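Local coordinates for protein phosphate transporter (PDB 6L85) that probably imports phosphate across the cell membrane in cotransport with sodium ions, as a member of the phosphate transporter family related to human SLC20, at residues Leu10-Ala15 with Ile296-Phe301; Phe16-Asn21 with Ala256-Asn261. One frame throughout, in Å; residues are numbered along the deposited sequence.

Both contacts use successive turns of helix 2-32, and their centres lie about 7 Å apart. Helix 2-32 thus links the packing near the subunit interface with the sodium sites inside the transporter. Contact 1 joins residues 10-15 to helix 286-302; contact 2 joins residues 16-21 to the junction of helices 231-258 and 260-275. Along the chain the order is 10-15, 16-21, 256-261, 296-301, so contact 2 falls between the two segments of contact 1. The two also touch directly: Phe-16 CD2 packs 3.4 Å from Gly-299 N, and Met-14 CG is 3.7 Å from Asn-261 O.

Contact 1: residues Leu10-Ala15 with Ile296-Phe301; sequences LGFIMA and ISLGVF
Phe-12 meets Leu-298 with the edge of its ring: Leu-298 CD1 lies in the ring plane, 3.7 Å from Phe-12 CZ and 3.8 Å from Phe-12 CE1. This is apolar helix-helix packing in an all-helical membrane transporter, joining helix 2-32 to helix 286-302. The Phe-12 side chain extends with CG anti to the backbone N (chi1 179°), and this carries the far edge of the ring across to the neighbouring helix. Leu-298 starts toward the other helix from its own backbone; the two side chains cross at about a right angle, and Leu-298 touches the ring at its edge through one methyl, not over a face. Phe-215 of the second subunit packs on Leu-298 as well, which places this part of the contact beside the dimer interface.

One turn further along helix 2-32 the backbones come close. The CA atoms of Ala-15 and Ile-296 are only 4.7 Å apart, a spacing that the small Ala-15, and Gly-299 with no side chain opposite Ala-15 O, probably make possible. Ala-15 CB sits 3.7 Å from Ile-296 N and 4.2 Å from Ile-296 CG1. Ile-296 also packs against Ile-18, further along helix 2-32, and against Glu-49 of helix 38-56. Ala-262 of helix 260-275 touches Ala-15, so a third helix joins the packing. No conventional hydrogen bond links the two segments. The closest approach is instead a CA-H...O contact: Ile-296 CA lies 3.3 Å from Ala-15 O, with an angle of 142° at the hydrogen.

Contact 2: residues Phe16-Asn21 with Ala256-Asn261; sequences FSIGAN and ANDVAN. With NA (sodium ion), chain R; NA (sodium ion), chain Q.
The junction of helices 231-258 and 260-275, which carries a sodium site, packs here against helix 2-32, and Ile-18 makes the contact. Its CD1 methyl reaches Asn-261 CB at 3.6 Å and the carbonyl oxygen Asp-258 O at 3.7 Å, while its CG2 branch faces the Asp-258 carboxylate more loosely. Thr-106 adds to the packing round Ile-18.

Behind this van der Waals contact, Asn-257 OD1 and Asp-258 OD1 bind the same sodium ion, each at 2.3 Å; Thr-107 OG1, the Ile-344 carbonyl oxygen and a water complete its ligands. Asn-261 is second-shell: that water donates to its OD1 (2.7 Å) and to Asn-257 O, while its ND2 bonds to Thr-106 OG1. With CG anti to the backbone N (chi1 -157°), Asn-21 brings OD1 to a different sodium ion at 2.6 Å, shared with Asp-22, Val-104 and Thr-347. A water 2.4 Å from that ion also donates to Asn-21 O.

A phosphate ion, probably from the crystallisation liquor, lies about 3 Å from the Asp-258 side chain and may mark the substrate pocket. An Ala-Asn-Asp run at each of two sodium sites is the recurring signature of this phosphate transporter family.

Contact 1: residues Leu10-Ala15 with Ile296-Phe301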
ATOM      1  N   LEU B  10       8.304  22.083  16.855  1.00 43.26           N
ATOM      2  CA  LEU B  10       9.176  22.620  15.817  1.00 42.33           C
ATOM      3  C   LEU B  10       9.293  21.664  14.631  1.00 38.22           C
ATOM      4  O   LEU B  10       9.272  22.097  13.470  1.00 38.00           O
ATOM      5  CB  LEU B  10      10.547  22.929  16.424  1.00 44.97           C
ATOM      6  CG  LEU B  10      10.558  24.146  17.364  1.00 46.18           C
ATOM      7  CD1 LEU B  10      11.939  24.371  18.004  1.00 41.29           C
ATOM      8  CD2 LEU B  10      10.107  25.384  16.598  1.00 43.27           C
ATOM      9  N   GLY B  11       9.414  20.359  14.899  1.00 40.83           N
ATOM     10  CA  GLY B  11       9.441  19.393  13.817  1.00 35.27           C
ATOM     11  C   GLY B  11       8.131  19.372  13.056  1.00 36.56           C
ATOM     12  O   GLY B  11       8.114  19.244  11.827  1.00 35.16           O
ATOM     13  N   PHE B  12       7.017  19.562  13.764  1.00 36.69           N
ATOM     14  CA  PHE B  12       5.741  19.623  13.067  1.00 39.70           C
ATOM     15  C   PHE B  12       5.686  20.832  12.148  1.00 38.18           C
ATOM     16  O   PHE B  12       5.227  20.735  11.011  1.00 39.99           O
ATOM     17  CB  PHE B  12       4.579  19.661  14.061  1.00 40.38           C
ATOM     18  CG  PHE B  12       3.264  19.751  13.387  1.00 45.86           C
ATOM     19  CD1 PHE B  12       2.604  18.598  12.982  1.00 44.57           C
ATOM     20  CD2 PHE B  12       2.719  20.986  13.081  1.00 44.14           C
ATOM     21  CE1 PHE B  12       1.404  18.688  12.316  1.00 50.32           C
ATOM     22  CE2 PHE B  12       1.524  21.078  12.411  1.00 51.19           C
ATOM     23  CZ  PHE B  12       0.864  19.930  12.025  1.00 49.27           C
ATOM     24  N   ILE B  13       6.127  21.993  12.637  1.00 40.26           N
ATOM     25  CA  ILE B  13       6.094  23.199  11.809  1.00 41.79           C
ATOM     26  C   ILE B  13       6.995  23.040  10.581  1.00 38.46           C
ATOM     27  O   ILE B  13       6.621  23.399   9.457  1.00 39.78           O
ATOM     28  CB  ILE B  13       6.485  24.418  12.663  1.00 42.99           C
ATOM     29  CG1 ILE B  13       5.400  24.676  13.718  1.00 45.92           C
ATOM     30  CG2 ILE B  13       6.746  25.638  11.781  1.00 42.28           C
ATOM     31  CD1 ILE B  13       5.728  25.841  14.654  1.00 47.54           C
ATOM     32  N   MET B  14       8.193  22.494  10.775  1.00 38.19           N
ATOM     33  CA  MET B  14       9.071  22.241   9.643  1.00 36.83           C
ATOM     34  C   MET B  14       8.414  21.304   8.626  1.00 36.20           C
ATOM     35  O   MET B  14       8.457  21.556   7.416  1.00 36.22           O
ATOM     36  CB  MET B  14      10.389  21.666  10.150  1.00 35.69           C
ATOM     37  CG  MET B  14      11.340  21.293   9.072  1.00 32.45           C
ATOM     38  SD  MET B  14      12.081  22.748   8.295  1.00 35.96           S
ATOM     39  CE  MET B  14      12.918  21.969   6.929  1.00 30.06           C
ATOM     40  N   ALA B  15       7.814  20.199   9.105  1.00 38.45           N
ATOM     41  CA  ALA B  15       7.175  19.233   8.208  1.00 36.98           C
ATOM     42  C   ALA B  15       6.013  19.870   7.450  1.00 35.67           C
ATOM     43  O   ALA B  15       5.847  19.658   6.233  1.00 36.99           O
ATOM     44  CB  ALA B  15       6.704  18.024   9.026  1.00 34.84           C
ATOM     45  N   ILE B 296       3.849  16.859   7.028  1.00 32.25           N
ATOM     46  CA  ILE B 296       3.885  17.071   5.580  1.00 33.61           C
ATOM     47  C   ILE B 296       2.472  16.982   4.992  1.00 39.39           C
ATOM     48  O   ILE B 296       2.060  17.838   4.199  1.00 39.18           O
ATOM     49  CB  ILE B 296       4.836  16.059   4.905  1.00 34.82           C
ATOM     50  CG1 ILE B 296       6.297  16.338   5.252  1.00 33.54           C
ATOM     51  CG2 ILE B 296       4.719  16.112   3.385  1.00 34.95           C
ATOM     52  CD1 ILE B 296       7.259  15.332   4.629  1.00 30.06           C
ATOM     53  N   SER B 297       1.711  15.947   5.374  1.00 37.48           N
ATOM     54  CA  SER B 297       0.341  15.795   4.870  1.00 37.16           C
ATOM     55  C   SER B 297      -0.519  17.011   5.207  1.00 37.90           C
ATOM     56  O   SER B 297      -1.257  17.534   4.356  1.00 36.36           O
ATOM     57  CB  SER B 297      -0.296  14.535   5.458  1.00 36.19           C
ATOM     58  OG  SER B 297       0.259  13.390   4.837  1.00 42.90           O
ATOM     59  N   LEU B 298      -0.440  17.468   6.451  1.00 34.87           N
ATOM     60  CA  LEU B 298      -1.248  18.606   6.860  1.00 37.93           C
ATOM     61  C   LEU B 298      -0.797  19.883   6.148  1.00 39.89           C
ATOM     62  O   LEU B 298      -1.631  20.706   5.758  1.00 39.50           O
ATOM     63  CB  LEU B 298      -1.206  18.730   8.388  1.00 38.09           C
ATOM     64  CG  LEU B 298      -2.072  17.707   9.157  1.00 43.70           C
ATOM     65  CD1 LEU B 298      -1.868  17.777  10.664  1.00 40.93           C
ATOM     66  CD2 LEU B 298      -3.574  17.863   8.860  1.00 42.80           C
ATOM     67  N   GLY B 299       0.511  20.052   5.923  1.00 40.82           N
ATOM     68  CA  GLY B 299       0.971  21.198   5.157  1.00 37.47           C
ATOM     69  C   GLY B 299       0.504  21.147   3.715  1.00 40.72           C
ATOM     70  O   GLY B 299       0.173  22.175   3.119  1.00 34.89           O
ATOM     71  N   VAL B 300       0.482  19.949   3.127  1.00 40.99           N
ATOM     72  CA  VAL B 300      -0.041  19.806   1.775  1.00 38.34           C
ATOM     73  C   VAL B 300      -1.481  20.278   1.728  1.00 42.96           C
ATOM     74  O   VAL B 300      -1.880  21.020   0.822  1.00 40.37           O
ATOM     75  CB  VAL B 300       0.062  18.345   1.298  1.00 40.76           C
ATOM     76  CG1 VAL B 300      -0.950  18.096   0.129  1.00 38.88           C
ATOM     77  CG2 VAL B 300       1.475  17.995   0.894  1.00 32.25           C
ATOM     78  N   PHE B 301      -2.280  19.869   2.720  1.00 39.62           N
ATOM     79  CA  PHE B 301      -3.704  20.188   2.671  1.00 44.76           C
ATOM     80  C   PHE B 301      -3.998  21.649   3.003  1.00 43.65           C
ATOM     81  O   PHE B 301      -4.834  22.269   2.346  1.00 48.28           O
ATOM     82  CB  PHE B 301      -4.496  19.290   3.619  1.00 42.66           C
ATOM     83  CG  PHE B 301      -5.981  19.486   3.515  1.00 42.50           C
ATOM     84  CD1 PHE B 301      -6.693  18.958   2.443  1.00 47.29           C
ATOM     85  CD2 PHE B 301      -6.661  20.229   4.462  1.00 45.42           C
ATOM     86  CE1 PHE B 301      -8.087  19.145   2.337  1.00 49.32           C
ATOM     87  CE2 PHE B 301      -8.054  20.422   4.373  1.00 53.03           C
ATOM     88  CZ  PHE B 301      -8.768  19.876   3.309  1.00 47.15           C
TER

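Contact 2: residues Phe16-Asn21 with Ala256-Asn261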
ATOM      1  N   PHE B  16       5.196  20.650   8.164  1.00 35.61           N
ATOM      2  CA  PHE B  16       4.115  21.415   7.550  1.00 35.59           C
ATOM      3  C   PHE B  16       4.640  22.301   6.422  1.00 39.64           C
ATOM      4  O   PHE B  16       4.057  22.348   5.327  1.00 39.95           O
ATOM      5  CB  PHE B  16       3.426  22.247   8.636  1.00 39.49           C
ATOM      6  CG  PHE B  16       2.185  22.945   8.171  1.00 40.82           C
ATOM      7  CD1 PHE B  16       2.263  24.157   7.512  1.00 41.37           C
ATOM      8  CD2 PHE B  16       0.935  22.383   8.391  1.00 45.17           C
ATOM      9  CE1 PHE B  16       1.126  24.804   7.066  1.00 41.87           C
ATOM     10  CE2 PHE B  16      -0.212  23.028   7.955  1.00 46.95           C
ATOM     11  CZ  PHE B  16      -0.109  24.240   7.281  1.00 44.33           C
ATOM     12  N   SER B  17       5.767  22.995   6.667  1.00 40.15           N
ATOM     13  CA  SER B  17       6.322  23.897   5.656  1.00 36.60           C
ATOM     14  C   SER B  17       6.824  23.128   4.439  1.00 34.59           C
ATOM     15  O   SER B  17       6.673  23.594   3.297  1.00 38.96           O
ATOM     16  CB  SER B  17       7.425  24.768   6.287  1.00 43.46           C
ATOM     17  OG  SER B  17       8.703  24.147   6.287  1.00 38.74           O
ATOM     18  N   ILE B  18       7.375  21.928   4.655  1.00 36.10           N
ATOM     19  CA  ILE B  18       7.778  21.076   3.529  1.00 35.33           C
ATOM     20  C   ILE B  18       6.568  20.704   2.663  1.00 37.12           C
ATOM     21  O   ILE B  18       6.597  20.829   1.428  1.00 36.93           O
ATOM     22  CB  ILE B  18       8.499  19.815   4.046  1.00 35.97           C
ATOM     23  CG1 ILE B  18       9.819  20.175   4.730  1.00 37.20           C
ATOM     24  CG2 ILE B  18       8.708  18.809   2.929  1.00 30.06           C
ATOM     25  CD1 ILE B  18      10.439  19.027   5.539  1.00 32.98           C
ATOM     26  N   GLY B  19       5.505  20.188   3.295  1.00 38.45           N
ATOM     27  CA  GLY B  19       4.323  19.819   2.526  1.00 34.65           C
ATOM     28  C   GLY B  19       3.782  20.992   1.729  1.00 37.54           C
ATOM     29  O   GLY B  19       3.494  20.867   0.526  1.00 36.02           O
ATOM     30  N   ALA B  20       3.719  22.168   2.372  1.00 34.97           N
ATOM     31  CA  ALA B  20       3.201  23.373   1.735  1.00 35.49           C
ATOM     32  C   ALA B  20       4.017  23.762   0.511  1.00 43.53           C
ATOM     33  O   ALA B  20       3.454  24.074  -0.550  1.00 43.62           O
ATOM     34  CB  ALA B  20       3.181  24.521   2.745  1.00 42.01           C
ATOM     35  N   ASN B  21       5.358  23.758   0.633  1.00 38.19           N
ATOM     36  CA  ASN B  21       6.172  24.219  -0.489  1.00 36.30           C
ATOM     37  C   ASN B  21       6.290  23.192  -1.598  1.00 38.03           C
ATOM     38  O   ASN B  21       6.450  23.566  -2.767  1.00 35.04           O
ATOM     39  CB  ASN B  21       7.594  24.593  -0.040  1.00 39.44           C
ATOM     40  CG  ASN B  21       8.264  25.574  -1.005  1.00 41.25           C
ATOM     41  OD1 ASN B  21       9.044  25.186  -1.900  1.00 38.42           O
ATOM     42  ND2 ASN B  21       7.929  26.850  -0.847  1.00 37.67           N
ATOM     43  N   ALA B 256       9.626  10.015   0.983  1.00 31.21           N
ATOM     44  CA  ALA B 256      10.768   9.174   1.318  1.00 33.01           C
ATOM     45  C   ALA B 256      12.061   9.995   1.478  1.00 35.04           C
ATOM     46  O   ALA B 256      12.818   9.797   2.438  1.00 30.06           O
ATOM     47  CB  ALA B 256      10.929   8.093   0.252  1.00 30.06           C
ATOM     48  N   ASN B 257      12.306  10.950   0.575  1.00 30.06           N
ATOM     49  CA  ASN B 257      13.555  11.707   0.654  1.00 30.06           C
ATOM     50  C   ASN B 257      13.473  12.862   1.644  1.00 31.31           C
ATOM     51  O   ASN B 257      14.461  13.155   2.325  1.00 30.87           O
ATOM     52  CB  ASN B 257      13.970  12.248  -0.730  1.00 31.00           C
ATOM     53  CG  ASN B 257      15.469  12.615  -0.793  1.00 30.96           C
ATOM     54  OD1 ASN B 257      15.838  13.759  -0.569  1.00 32.98           O
ATOM     55  ND2 ASN B 257      16.318  11.628  -1.042  1.00 30.06           N
ATOM     56  N   ASP B 258      12.317  13.513   1.767  1.00 30.06           N
ATOM     57  CA  ASP B 258      12.245  14.769   2.490  1.00 30.06           C
ATOM     58  C   ASP B 258      11.695  14.664   3.910  1.00 34.05           C
ATOM     59  O   ASP B 258      11.809  15.653   4.646  1.00 30.77           O
ATOM     60  CB  ASP B 258      11.384  15.775   1.722  1.00 30.06           C
ATOM     61  CG  ASP B 258      12.147  16.491   0.607  1.00 31.13           C
ATOM     62  OD1 ASP B 258      13.152  15.974   0.093  1.00 32.59           O
ATOM     63  OD2 ASP B 258      11.690  17.571   0.215  1.00 35.43           O
ATOM     64  N   VAL B 259      11.082  13.538   4.323  1.00 30.06           N
ATOM     65  CA  VAL B 259      10.659  13.521   5.726  1.00 35.78           C
ATOM     66  C   VAL B 259      11.871  13.734   6.623  1.00 31.11           C
ATOM     67  O   VAL B 259      11.760  14.374   7.668  1.00 35.31           O
ATOM     68  CB  VAL B 259       9.869  12.239   6.100  1.00 31.67           C
ATOM     69  CG1 VAL B 259      10.774  10.987   6.143  1.00 30.06           C
ATOM     70  CG2 VAL B 259       9.129  12.443   7.462  1.00 30.06           C
ATOM     71  N   ALA B 260      13.047  13.282   6.184  1.00 30.06           N
ATOM     72  CA  ALA B 260      14.307  13.548   6.882  1.00 33.85           C
ATOM     73  C   ALA B 260      14.506  15.014   7.255  1.00 34.98           C
ATOM     74  O   ALA B 260      15.079  15.293   8.309  1.00 36.70           O
ATOM     75  CB  ALA B 260      15.498  13.089   6.033  1.00 35.60           C
ATOM     76  N   ASN B 261      14.042  15.960   6.432  1.00 30.51           N
ATOM     77  CA  ASN B 261      14.341  17.357   6.745  1.00 35.23           C
ATOM     78  C   ASN B 261      13.674  17.819   8.032  1.00 35.21           C
ATOM     79  O   ASN B 261      14.113  18.816   8.635  1.00 32.40           O
ATOM     80  CB  ASN B 261      13.950  18.282   5.595  1.00 30.06           C
ATOM     81  CG  ASN B 261      14.556  17.857   4.277  1.00 30.06           C
ATOM     82  OD1 ASN B 261      15.571  17.128   4.235  1.00 36.35           O
ATOM     83  ND2 ASN B 261      13.969  18.322   3.195  1.00 30.06           N
TER
HETATM   84 NA    NA R 503      15.421  15.882   0.169  1.00 34.12          NA
HETATM   85 NA    NA Q 502      10.279  23.189  -3.019  1.00 38.80          NA
HETATM   86  O   HOH W   1       8.493  23.395  -4.580  1.00 37.30           O
HETATM   87  O   HOH W   2      16.138  15.377   2.262  1.00 30.32           O